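Local atomic coordinates of aspartate Carbamoyltransferase Regulatory Chain (Moritella profunda, PDB entry 2BE7), a protein that probably serves as the regulatory chain of aspartate carbamoyltransferase, pairing an allosteric domain with a zinc-binding domain that meets other chains of the assembly. Residues D18-G23 and L75-A80; S68-L73 and H94-P99; F106-S111 and K142-D147; T121-I126 and K136-E141. One frame throughout, in Å; residues are numbered along the deposited sequence.

Contact 1 of 4, residues D18-G23 and L75-A80; sequences DHIPSG and LLAPNA
A80 and A77 bury the most surface here, and H19 comes next; all three lie where the end of strand 14-20 passes a type I beta turn running from A77 to A80. The strand is the middle one of the five-stranded antiparallel sheet of the allosteric domain, and the turn leads the chain into its neighbour, strand 82-86. The pairing of those two strands begins just beyond the turn, where the backbone of D18 bonds to T81. Within the two segments themselves the contact is one of packing. A80 presents its backbone and methyl to the carbonyl of D18, with CB 3.2 Å from D18 O. H19 starts toward the turn, its CB 3.2 Å from N79 O, and then turns off: CG stands anti to the carbonyl carbon (chi1 -68°), and the imidazole leads away from the partner segment to an exposed position. H19, one residue before the strand ends, has left-handed backbone angles (phi 64°, psi 29°). A77, unlike the exposed H19, is buried. Its methyl points at the strand end and is met by two residues in succession, I20 and P21. I20 also touches I58 of strand 56-61, and L76, just before the turn, turns its side chain to I28, L31 and F32 of helix 25-32. At A77, the CG2 branch of I20 comes to 3.9 Å from CB, while the ring of P21 leans on the same methyl through its CD, 3.4 Å from A77 CB.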
loop_
_atom_site.group_PDB
_atom_site.type_symbol
_atom_site.label_atom_id
_atom_site.label_comp_id
_atom_site.label_asym_id
_atom_site.label_seq_id
_atom_site.Cartn_x
_atom_site.Cartn_y
_atom_site.Cartn_z
ATOM N N ASP D 18 -42.655 -40.736 -2.831
ATOM C CA ASP D 18 -43.953 -40.104 -3.035
ATOM C C ASP D 18 -44.122 -38.905 -2.108
ATOM O O ASP D 18 -43.362 -38.729 -1.163
ATOM C CB ASP D 18 -45.065 -41.129 -2.781
ATOM C CG ASP D 18 -46.370 -40.773 -3.477
ATOM O OD1 ASP D 18 -46.985 -39.751 -3.114
ATOM O OD2 ASP D 18 -46.793 -41.525 -4.378
ATOM N N HIS D 19 -45.122 -38.083 -2.412
ATOM C CA HIS D 19 -45.533 -36.928 -1.592
ATOM C C HIS D 19 -44.473 -35.841 -1.473
ATOM O O HIS D 19 -44.437 -35.089 -0.497
ATOM C CB HIS D 19 -46.047 -37.381 -0.225
ATOM C CG HIS D 19 -47.332 -38.139 -0.308
ATOM N ND1 HIS D 19 -47.394 -39.512 -0.215
ATOM C CD2 HIS D 19 -48.601 -37.717 -0.522
ATOM C CE1 HIS D 19 -48.650 -39.902 -0.341
ATOM N NE2 HIS D 19 -49.402 -38.832 -0.532
ATOM N N ILE D 20 -43.644 -35.746 -2.505
ATOM C CA ILE D 20 -42.656 -34.687 -2.623
ATOM C C ILE D 20 -43.457 -33.457 -3.058
ATOM O O ILE D 20 -44.334 -33.580 -3.909
ATOM C CB ILE D 20 -41.580 -35.026 -3.700
ATOM C CG1 ILE D 20 -41.008 -36.439 -3.522
ATOM C CG2 ILE D 20 -40.445 -34.002 -3.674
ATOM C CD1 ILE D 20 -40.276 -36.950 -4.755
ATOM N N PRO D 21 -43.177 -32.274 -2.480
ATOM C CA PRO D 21 -43.933 -31.091 -2.903
ATOM C C PRO D 21 -43.429 -30.506 -4.227
ATOM O O PRO D 21 -42.214 -30.451 -4.469
ATOM C CB PRO D 21 -43.721 -30.107 -1.753
ATOM C CG PRO D 21 -42.400 -30.469 -1.186
ATOM C CD PRO D 21 -42.184 -31.947 -1.443
ATOM N N SER D 22 -44.377 -30.075 -5.060
ATOM C CA SER D 22 -44.103 -29.547 -6.400
ATOM C C SER D 22 -43.072 -28.424 -6.363
ATOM O O SER D 22 -43.332 -27.350 -5.805
ATOM C CB SER D 22 -45.389 -29.034 -7.049
ATOM N N GLY D 23 -41.911 -28.687 -6.960
ATOM C CA GLY D 23 -40.817 -27.724 -6.999
ATOM C C GLY D 23 -39.567 -28.321 -6.397
ATOM O O GLY D 23 -38.475 -28.202 -6.963
ATOM N N LEU D 75 -35.444 -33.095 4.520
ATOM C CA LEU D 75 -35.319 -31.640 4.558
ATOM C C LEU D 75 -35.834 -30.957 3.282
ATOM O O LEU D 75 -36.298 -29.822 3.325
ATOM C CB LEU D 75 -33.867 -31.257 4.860
ATOM C CG LEU D 75 -33.542 -31.361 6.359
ATOM C CD1 LEU D 75 -32.109 -31.799 6.596
ATOM C CD2 LEU D 75 -33.840 -30.034 7.074
ATOM N N LEU D 76 -35.754 -31.655 2.155
ATOM C CA LEU D 76 -36.317 -31.159 0.895
ATOM C C LEU D 76 -37.807 -31.495 0.743
ATOM O O LEU D 76 -38.518 -30.842 -0.029
ATOM C CB LEU D 76 -35.544 -31.729 -0.293
ATOM C CG LEU D 76 -34.111 -31.231 -0.458
ATOM C CD1 LEU D 76 -33.422 -32.061 -1.531
ATOM C CD2 LEU D 76 -34.065 -29.737 -0.796
ATOM N N ALA D 77 -38.258 -32.511 1.481
ATOM C CA ALA D 77 -39.637 -32.993 1.415
ATOM C C ALA D 77 -39.945 -33.863 2.632
ATOM O O ALA D 77 -40.015 -35.089 2.512
ATOM C CB ALA D 77 -39.854 -33.786 0.143
ATOM N N PRO D 78 -40.110 -33.237 3.814
ATOM C CA PRO D 78 -40.327 -33.971 5.073
ATOM C C PRO D 78 -41.399 -35.071 5.051
ATOM O O PRO D 78 -41.217 -36.107 5.697
ATOM C CB PRO D 78 -40.719 -32.867 6.075
ATOM C CG PRO D 78 -40.835 -31.603 5.291
ATOM C CD PRO D 78 -40.056 -31.783 4.039
ATOM N N ASN D 79 -42.480 -34.854 4.301
ATOM C CA ASN D 79 -43.666 -35.725 4.346
ATOM C C ASN D 79 -43.688 -36.790 3.245
ATOM O O ASN D 79 -44.741 -37.082 2.689
ATOM C CB ASN D 79 -44.936 -34.868 4.240
ATOM C CG ASN D 79 -44.878 -33.615 5.098
ATOM O OD1 ASN D 79 -44.939 -33.680 6.326
ATOM N ND2 ASN D 79 -44.765 -32.464 4.449
ATOM N N ALA D 80 -42.541 -37.388 2.943
ATOM C CA ALA D 80 -42.410 -38.205 1.737
ATOM C C ALA D 80 -42.332 -39.701 2.013
ATOM O O ALA D 80 -41.359 -40.182 2.590
ATOM C CB ALA D 80 -41.199 -37.761 0.943
#

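Contact 2 of 4, residues S68-L73 and H94-P99; sequences SQANQL and HSLTLP
L96 reaches with both its methyls for the backbone and side chains of A70 and L73, at the junction between helix 67-70 and the loop that leaves strand 89-94, within this chain an edge strand of the allosteric domain's sheet, for strand 101-102 of the zinc domain's sheet. CG of L96 stands anti to its carbonyl carbon (chi1 -46°), and the two branches divide the work: CD2 lies 3.9 Å from A70 CB, and CD1 lies 4.2 Å from L73 CB. I82 of strand 82-86 touches both A70 and L96, closing this small apolar cluster against the sheet. N71, next along the helical chain, lays its amide beside the loop backbone. ND2 comes 2.7 Å from T97 O, but the angle is too poor for a hydrogen bond, and OD1 faces the stretch of backbone between S95 and T97. Past T97 the loop turns P99 back toward the helix, its CD 3.3 Å from N71 O. Q72 and P99 cross at about a right angle. The glutamine amide is occupied beyond the loop, NE2 by E101 O and OE1 by E103 N, and on its way the same NE2 passes 3.4 Å from P99 CG.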
loop_
_atom_site.group_PDB
_atom_site.type_symbol
_atom_site.label_atom_id
_atom_site.label_comp_id
_atom_site.label_asym_id
_atom_site.label_seq_id
_atom_site.Cartn_x
_atom_site.Cartn_y
_atom_site.Cartn_z
ATOM N N SER D 68 -32.198 -44.904 6.789
ATOM C CA SER D 68 -31.334 -43.771 7.155
ATOM C C SER D 68 -30.902 -42.930 5.947
ATOM O O SER D 68 -30.664 -41.730 6.081
ATOM C CB SER D 68 -30.095 -44.263 7.914
ATOM O OG SER D 68 -29.614 -43.266 8.803
ATOM N N GLN D 69 -30.796 -43.563 4.782
ATOM C CA GLN D 69 -30.448 -42.872 3.538
ATOM C C GLN D 69 -31.598 -41.996 3.057
ATOM O O GLN D 69 -31.405 -40.841 2.668
ATOM C CB GLN D 69 -30.101 -43.880 2.442
ATOM C CG GLN D 69 -28.697 -44.429 2.526
ATOM C CD GLN D 69 -28.385 -45.343 1.367
ATOM O OE1 GLN D 69 -28.897 -46.455 1.288
ATOM N NE2 GLN D 69 -27.551 -44.877 0.452
ATOM N N ALA D 70 -32.793 -42.576 3.079
ATOM C CA ALA D 70 -34.028 -41.873 2.729
ATOM C C ALA D 70 -34.275 -40.681 3.649
ATOM O O ALA D 70 -34.825 -39.659 3.230
ATOM C CB ALA D 70 -35.217 -42.835 2.795
ATOM N N ASN D 71 -33.869 -40.827 4.907
ATOM C CA ASN D 71 -34.012 -39.764 5.900
ATOM C C ASN D 71 -33.266 -38.465 5.564
ATOM O O ASN D 71 -33.631 -37.406 6.076
ATOM C CB ASN D 71 -33.601 -40.267 7.293
ATOM C CG ASN D 71 -34.762 -40.888 8.055
ATOM O OD1 ASN D 71 -35.588 -41.607 7.479
ATOM N ND2 ASN D 71 -34.836 -40.604 9.357
ATOM N N GLN D 72 -32.236 -38.537 4.720
ATOM C CA GLN D 72 -31.558 -37.323 4.235
ATOM C C GLN D 72 -32.503 -36.423 3.434
ATOM O O GLN D 72 -32.388 -35.196 3.468
ATOM C CB GLN D 72 -30.341 -37.682 3.388
ATOM C CG GLN D 72 -29.174 -38.241 4.184
ATOM C CD GLN D 72 -28.465 -37.184 5.019
ATOM O OE1 GLN D 72 -27.332 -36.800 4.726
ATOM N NE2 GLN D 72 -29.133 -36.708 6.061
ATOM N N LEU D 73 -33.453 -37.055 2.749
ATOM C CA LEU D 73 -34.446 -36.364 1.928
ATOM C C LEU D 73 -35.437 -35.540 2.746
ATOM O O LEU D 73 -36.080 -34.637 2.217
ATOM C CB LEU D 73 -35.236 -37.381 1.097
ATOM C CG LEU D 73 -34.466 -38.406 0.255
ATOM C CD1 LEU D 73 -35.440 -39.323 -0.493
ATOM C CD2 LEU D 73 -33.521 -37.719 -0.720
ATOM N N HIS D 94 -41.162 -47.052 4.470
ATOM C CA HIS D 94 -40.398 -46.149 5.342
ATOM C C HIS D 94 -40.878 -44.709 5.159
ATOM O O HIS D 94 -40.877 -44.183 4.042
ATOM C CB HIS D 94 -38.891 -46.227 5.043
ATOM C CG HIS D 94 -38.276 -47.561 5.346
ATOM N N SER D 95 -41.320 -44.091 6.249
ATOM C CA SER D 95 -41.579 -42.651 6.273
ATOM C C SER D 95 -40.321 -41.962 6.777
ATOM O O SER D 95 -39.365 -42.627 7.193
ATOM C CB SER D 95 -42.771 -42.314 7.167
ATOM O OG SER D 95 -43.982 -42.647 6.516
ATOM N N LEU D 96 -40.317 -40.635 6.737
ATOM C CA LEU D 96 -39.129 -39.868 7.095
ATOM C C LEU D 96 -39.267 -39.145 8.428
ATOM O O LEU D 96 -40.304 -38.550 8.722
ATOM C CB LEU D 96 -38.819 -38.843 6.002
ATOM C CG LEU D 96 -38.865 -39.342 4.558
ATOM C CD1 LEU D 96 -38.429 -38.228 3.612
ATOM C CD2 LEU D 96 -38.001 -40.583 4.369
ATOM N N THR D 97 -38.213 -39.231 9.232
ATOM C CA THR D 97 -37.972 -38.293 10.329
ATOM C C THR D 97 -36.682 -37.556 10.006
ATOM O O THR D 97 -35.832 -38.062 9.266
ATOM C CB THR D 97 -37.784 -38.983 11.700
ATOM O OG1 THR D 97 -38.726 -40.050 11.847
ATOM C CG2 THR D 97 -37.975 -37.981 12.845
ATOM N N LEU D 98 -36.545 -36.362 10.566
ATOM C CA LEU D 98 -35.321 -35.584 10.446
ATOM C C LEU D 98 -34.139 -36.422 10.948
ATOM O O LEU D 98 -34.237 -37.039 12.010
ATOM C CB LEU D 98 -35.456 -34.289 11.259
ATOM C CG LEU D 98 -35.096 -32.971 10.573
ATOM C CD1 LEU D 98 -35.778 -32.808 9.222
ATOM C CD2 LEU D 98 -35.462 -31.810 11.484
ATOM N N PRO D 99 -33.025 -36.468 10.185
ATOM C CA PRO D 99 -31.860 -37.213 10.653
ATOM C C PRO D 99 -31.063 -36.370 11.639
ATOM O O PRO D 99 -31.434 -35.234 11.922
ATOM C CB PRO D 99 -31.058 -37.444 9.376
ATOM C CG PRO D 99 -31.356 -36.262 8.540
ATOM C CD PRO D 99 -32.766 -35.826 8.884
#

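Contact 3 of 4, residues F106-S111 and K142-D147; sequences FPCPNS and KTFSKD. With ZN (zinc ion), chain J.
F144 comes up from strand 143-145 to lie under P109, and its side chain can be followed atom by atom. CB is 4.1 Å from P109 CG. The torsion there (chi1 -60°) sets CG anti to the carbonyl carbon, and CG meets the same P109 CG at 3.6 Å. Farther out, CD1 and CE1 are nearest CD and CG of the proline, and CD2 and CE2 are nearest its CB. P109 CB stands almost straight above the middle of the ring, 3.6 Å from the centroid and 6° off the normal, a CH-pi contact over the face. CE1 also meets sulfur, 4.0 Å from C108 SG, which approaches the ring obliquely. At the tip, CZ comes 3.6 Å from N110 N.

C108 is one of the four cysteines of the zinc site, joined there by C113, C137 and C140, and the phenyl ring therefore packs against the loop that carries the first ligand. Strand 143-145 is, within this chain, an outermost strand of the four-stranded antiparallel sheet of this zinc domain, and V149 of the following helix touches both F144 and P109. The C108 sulfur is 2.2 Å from the zinc ion. It also accepts a hydrogen bond from N110 N at 3.5 Å, which would probably temper the negative charge on the thiolate. Further along, the aliphatic part of K142 passes the N110 amide, whose OD1 bonds to N112 N. ND2 of N110 donates to an acidic side chain of another protein chain, and S145 N bonds to a polar side chain of a second one.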
loop_
_atom_site.group_PDB
_atom_site.type_symbol
_atom_site.label_atom_id
_atom_site.label_comp_id
_atom_site.label_asym_id
_atom_site.label_seq_id
_atom_site.Cartn_x
_atom_site.Cartn_y
_atom_site.Cartn_z
ATOM N N PHE D 106 -26.429 -28.983 1.173
ATOM C CA PHE D 106 -26.556 -27.515 1.225
ATOM C C PHE D 106 -25.231 -26.811 1.504
ATOM O O PHE D 106 -24.407 -27.305 2.269
ATOM C CB PHE D 106 -27.546 -27.103 2.317
ATOM C CG PHE D 106 -28.900 -27.783 2.213
ATOM C CD1 PHE D 106 -29.267 -28.772 3.121
ATOM C CD2 PHE D 106 -29.801 -27.424 1.212
ATOM C CE1 PHE D 106 -30.499 -29.386 3.034
ATOM C CE2 PHE D 106 -31.024 -28.036 1.111
ATOM C CZ PHE D 106 -31.383 -29.018 2.025
ATOM N N PRO D 107 -25.039 -25.626 0.908
ATOM C CA PRO D 107 -23.871 -24.852 1.229
ATOM C C PRO D 107 -24.147 -24.097 2.519
ATOM O O PRO D 107 -25.294 -23.822 2.829
ATOM C CB PRO D 107 -23.762 -23.892 0.044
ATOM C CG PRO D 107 -25.153 -23.618 -0.319
ATOM C CD PRO D 107 -25.909 -24.905 -0.038
ATOM N N CYS D 108 -23.108 -23.776 3.266
ATOM C CA CYS D 108 -23.249 -22.986 4.491
ATOM C C CYS D 108 -23.719 -21.550 4.206
ATOM O O CYS D 108 -23.169 -20.869 3.335
ATOM C CB CYS D 108 -21.910 -22.946 5.215
ATOM S SG CYS D 108 -22.009 -22.270 6.826
ATOM N N PRO D 109 -24.768 -21.096 4.906
ATOM C CA PRO D 109 -25.169 -19.692 4.769
ATOM C C PRO D 109 -24.114 -18.667 5.186
ATOM O O PRO D 109 -24.240 -17.506 4.788
ATOM C CB PRO D 109 -26.398 -19.582 5.671
ATOM C CG PRO D 109 -26.891 -20.972 5.813
ATOM C CD PRO D 109 -25.687 -21.845 5.779
ATOM N N ASN D 110 -23.116 -19.082 5.982
ATOM C CA ASN D 110 -22.020 -18.195 6.428
ATOM C C ASN D 110 -21.019 -17.982 5.298
ATOM O O ASN D 110 -20.341 -18.926 4.917
ATOM C CB ASN D 110 -21.334 -18.785 7.679
ATOM C CG ASN D 110 -19.976 -18.105 8.039
ATOM O OD1 ASN D 110 -19.639 -17.028 7.548
ATOM N ND2 ASN D 110 -19.201 -18.765 8.914
ATOM N N SER D 111 -20.912 -16.763 4.768
ATOM C CA SER D 111 -20.072 -16.541 3.573
ATOM C C SER D 111 -18.576 -16.705 3.851
ATOM O O SER D 111 -17.805 -17.047 2.958
ATOM C CB SER D 111 -20.320 -15.176 2.939
ATOM O OG SER D 111 -20.348 -14.170 3.924
ATOM N N LYS D 142 -21.550 -22.230 13.288
ATOM C CA LYS D 142 -22.681 -21.320 13.370
ATOM C C LYS D 142 -23.976 -22.099 13.126
ATOM O O LYS D 142 -23.970 -23.139 12.471
ATOM C CB LYS D 142 -22.503 -20.182 12.377
ATOM C CG LYS D 142 -21.170 -19.483 12.554
ATOM C CD LYS D 142 -21.202 -17.995 12.218
ATOM C CE LYS D 142 -19.967 -17.304 12.802
ATOM N NZ LYS D 142 -19.819 -17.531 14.282
ATOM N N THR D 143 -25.080 -21.602 13.671
ATOM C CA THR D 143 -26.363 -22.302 13.575
ATOM C C THR D 143 -27.382 -21.485 12.775
ATOM O O THR D 143 -27.527 -20.282 12.979
ATOM C CB THR D 143 -26.917 -22.622 14.972
ATOM O OG1 THR D 143 -25.849 -23.083 15.815
ATOM C CG2 THR D 143 -27.997 -23.693 14.885
ATOM N N PHE D 144 -28.070 -22.155 11.853
ATOM C CA PHE D 144 -29.063 -21.512 10.982
ATOM C C PHE D 144 -30.376 -22.265 10.961
ATOM O O PHE D 144 -30.397 -23.490 10.980
ATOM C CB PHE D 144 -28.546 -21.443 9.549
ATOM C CG PHE D 144 -27.288 -20.671 9.405
ATOM C CD1 PHE D 144 -26.069 -21.326 9.275
ATOM C CD2 PHE D 144 -27.317 -19.281 9.405
ATOM C CE1 PHE D 144 -24.889 -20.603 9.132
ATOM C CE2 PHE D 144 -26.154 -18.551 9.269
ATOM C CZ PHE D 144 -24.930 -19.212 9.131
ATOM N N SER D 145 -31.472 -21.526 10.873
ATOM C CA SER D 145 -32.805 -22.130 10.800
ATOM C C SER D 145 -33.035 -22.791 9.436
ATOM O O SER D 145 -32.786 -22.171 8.400
ATOM C CB SER D 145 -33.864 -21.065 11.050
ATOM O OG SER D 145 -33.503 -19.873 10.388
ATOM N N LYS D 146 -33.514 -24.040 9.450
ATOM C CA LYS D 146 -33.687 -24.846 8.230
ATOM C C LYS D 146 -34.021 -23.977 7.018
ATOM O O LYS D 146 -33.310 -24.016 6.016
ATOM C CB LYS D 146 -34.762 -25.925 8.424
ATOM N N ASP D 147 -35.076 -23.169 7.141
ATOM C CA ASP D 147 -35.551 -22.298 6.058
ATOM C C ASP D 147 -34.437 -21.448 5.453
ATOM O O ASP D 147 -34.297 -21.393 4.239
ATOM C CB ASP D 147 -36.683 -21.386 6.547
ATOM C CG ASP D 147 -38.007 -22.131 6.762
ATOM O OD1 ASP D 147 -38.100 -23.334 6.437
ATOM O OD2 ASP D 147 -38.966 -21.503 7.263
HETATM ZN ZN ZN J . -20.237 -23.069 7.873
#

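Contact 4 of 4, residues T121-I126 and K136-E141; sequences TSSFSI and KCKYCE. With ZN (zinc ion), chain J.
K138 N gives its hydrogen to S123 O at 2.6 Å in a nearly straight bond (169° at the hydrogen) that closes the open end of the beta hairpin formed by strands 124-129 and 132-137. One step into the hairpin, S125 and K136 form the antiparallel hydrogen-bonded pair: S125 N to K136 O is 2.8 Å, and K136 N to S125 O is 2.9 Å with the donor in the carbonyl plane. S125 OG, held between its own backbone N and carbonyl carbon (chi1 56°), adds a weak bond to K136 O. Between these rungs, F124 and C137 are a non-hydrogen-bonded pair whose side chains share a face of the sheet. The F124 ring lies obliquely to C137, CD2 4.0 Å from its CB. C137 at the strand's end and C140 on the turn after it hold the zinc ion together with C108 and C113, so the end of the hairpin carries half of the site. Beside the first bond, CB and CD of K138 pack against CB and OG of S123, and its NZ goes on to a salt bridge with an acidic side chain of another protein chain. Farthest out, the Y139 ring turns its edge to T121, with CE2 3.6 Å from T121 O.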
loop_
_atom_site.group_PDB
_atom_site.type_symbol
_atom_site.label_atom_id
_atom_site.label_comp_id
_atom_site.label_asym_id
_atom_site.label_seq_id
_atom_site.Cartn_x
_atom_site.Cartn_y
_atom_site.Cartn_z
ATOM N N THR D 121 -16.878 -31.781 1.939
ATOM C CA THR D 121 -18.317 -32.018 1.874
ATOM C C THR D 121 -19.032 -31.199 2.952
ATOM O O THR D 121 -18.622 -31.208 4.113
ATOM C CB THR D 121 -18.597 -33.536 2.026
ATOM O OG1 THR D 121 -18.919 -34.072 0.740
ATOM C CG2 THR D 121 -19.739 -33.836 2.994
ATOM N N SER D 122 -20.102 -30.499 2.581
ATOM C CA SER D 122 -20.830 -29.678 3.562
ATOM C C SER D 122 -21.526 -30.574 4.582
ATOM O O SER D 122 -21.952 -31.693 4.255
ATOM C CB SER D 122 -21.848 -28.767 2.885
ATOM O OG SER D 122 -22.939 -29.515 2.391
ATOM N N SER D 123 -21.647 -30.076 5.810
ATOM C CA SER D 123 -22.128 -30.902 6.916
ATOM C C SER D 123 -22.754 -30.095 8.045
ATOM O O SER D 123 -22.075 -29.292 8.700
ATOM C CB SER D 123 -20.988 -31.743 7.484
ATOM O OG SER D 123 -21.453 -32.555 8.551
ATOM N N PHE D 124 -24.043 -30.340 8.272
ATOM C CA PHE D 124 -24.804 -29.679 9.331
ATOM C C PHE D 124 -25.404 -30.712 10.249
ATOM O O PHE D 124 -25.808 -31.774 9.789
ATOM C CB PHE D 124 -25.948 -28.866 8.745
ATOM C CG PHE D 124 -25.524 -27.906 7.690
ATOM C CD1 PHE D 124 -25.414 -28.324 6.372
ATOM C CD2 PHE D 124 -25.241 -26.587 8.003
ATOM C CE1 PHE D 124 -25.025 -27.450 5.387
ATOM C CE2 PHE D 124 -24.853 -25.704 7.016
ATOM C CZ PHE D 124 -24.744 -26.141 5.702
ATOM N N SER D 125 -25.481 -30.401 11.537
ATOM C CA SER D 125 -26.196 -31.257 12.475
ATOM C C SER D 125 -27.492 -30.580 12.882
ATOM O O SER D 125 -27.573 -29.350 12.934
ATOM C CB SER D 125 -25.345 -31.610 13.693
ATOM O OG SER D 125 -24.883 -30.448 14.344
ATOM N N ILE D 126 -28.498 -31.409 13.165
ATOM C CA ILE D 126 -29.881 -30.964 13.296
ATOM C C ILE D 126 -30.386 -31.160 14.721
ATOM O O ILE D 126 -30.800 -32.250 15.112
ATOM C CB ILE D 126 -30.799 -31.717 12.316
ATOM C CG1 ILE D 126 -30.277 -31.597 10.881
ATOM C CG2 ILE D 126 -32.227 -31.181 12.390
ATOM C CD1 ILE D 126 -30.536 -32.818 10.054
ATOM N N LYS D 136 -26.730 -26.612 12.500
ATOM C CA LYS D 136 -25.434 -26.125 12.959
ATOM C C LYS D 136 -24.346 -26.727 12.087
ATOM O O LYS D 136 -24.211 -27.946 11.991
ATOM C CB LYS D 136 -25.186 -26.466 14.429
ATOM C CG LYS D 136 -23.919 -25.826 14.982
ATOM C CD LYS D 136 -23.635 -26.294 16.383
ATOM C CE LYS D 136 -22.169 -26.221 16.711
ATOM N NZ LYS D 136 -21.917 -26.838 18.040
ATOM N N CYS D 137 -23.567 -25.849 11.473
ATOM C CA CYS D 137 -22.516 -26.234 10.538
ATOM C C CYS D 137 -21.316 -26.888 11.227
ATOM O O CYS D 137 -20.750 -26.347 12.169
ATOM C CB CYS D 137 -22.057 -24.999 9.777
ATOM S SG CYS D 137 -20.606 -25.241 8.811
ATOM N N LYS D 138 -20.939 -28.061 10.738
ATOM C CA LYS D 138 -19.796 -28.813 11.265
ATOM C C LYS D 138 -18.491 -27.999 11.266
ATOM O O LYS D 138 -17.706 -28.085 12.194
ATOM C CB LYS D 138 -19.629 -30.079 10.430
ATOM C CG LYS D 138 -18.426 -30.954 10.737
ATOM C CD LYS D 138 -18.178 -31.903 9.545
ATOM C CE LYS D 138 -16.961 -32.791 9.720
ATOM N NZ LYS D 138 -16.153 -32.731 8.477
ATOM N N TYR D 139 -18.269 -27.211 10.225
ATOM C CA TYR D 139 -17.045 -26.433 10.118
ATOM C C TYR D 139 -17.108 -25.110 10.913
ATOM O O TYR D 139 -16.520 -25.034 11.979
ATOM C CB TYR D 139 -16.672 -26.230 8.641
ATOM C CG TYR D 139 -16.294 -27.527 7.980
ATOM C CD1 TYR D 139 -14.997 -27.997 8.053
ATOM C CD2 TYR D 139 -17.235 -28.303 7.327
ATOM C CE1 TYR D 139 -14.633 -29.196 7.469
ATOM C CE2 TYR D 139 -16.886 -29.504 6.748
ATOM C CZ TYR D 139 -15.578 -29.948 6.822
ATOM O OH TYR D 139 -15.191 -31.146 6.268
ATOM N N CYS D 140 -17.835 -24.103 10.433
ATOM C CA CYS D 140 -17.886 -22.800 11.125
ATOM C C CYS D 140 -18.618 -22.767 12.468
ATOM O O CYS D 140 -18.549 -21.759 13.180
ATOM C CB CYS D 140 -18.505 -21.723 10.235
ATOM S SG CYS D 140 -20.232 -21.940 9.881
ATOM N N GLU D 141 -19.337 -23.835 12.789
ATOM C CA GLU D 141 -20.038 -23.983 14.069
ATOM C C GLU D 141 -21.165 -22.960 14.332
ATOM O O GLU D 141 -21.711 -22.875 15.451
ATOM C CB GLU D 141 -19.034 -24.057 15.215
ATOM C CG GLU D 141 -18.336 -25.394 15.263
ATOM C CD GLU D 141 -17.290 -25.485 16.347
ATOM O OE1 GLU D 141 -16.086 -25.403 16.011
ATOM O OE2 GLU D 141 -17.678 -25.632 17.525
HETATM ZN ZN ZN J . -20.237 -23.069 7.873
#

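How the contacts relate
Contacts 1 and 2 belong to the allosteric domain, contacts 3 and 4 to the zinc domain, and the chain completes the first pair before it opens the second. Contacts 1 and 2 interleave along the sequence, with centres about 11 Å apart, and L96 packs against the turn 77-80. Contact 4 is nested inside the loop closed by contact 3; their centres are about 8 Å apart, they share the zinc ion, and strands 132-137 and 143-145 are sheet neighbours. Between the domains, with centres about 18 to 23 Å apart, packing joins L76 to F106 and L75, L98 and the P99 carbonyl to I126, beside Q72 amide bonds to E101 and E103. Together they probably couple the domains.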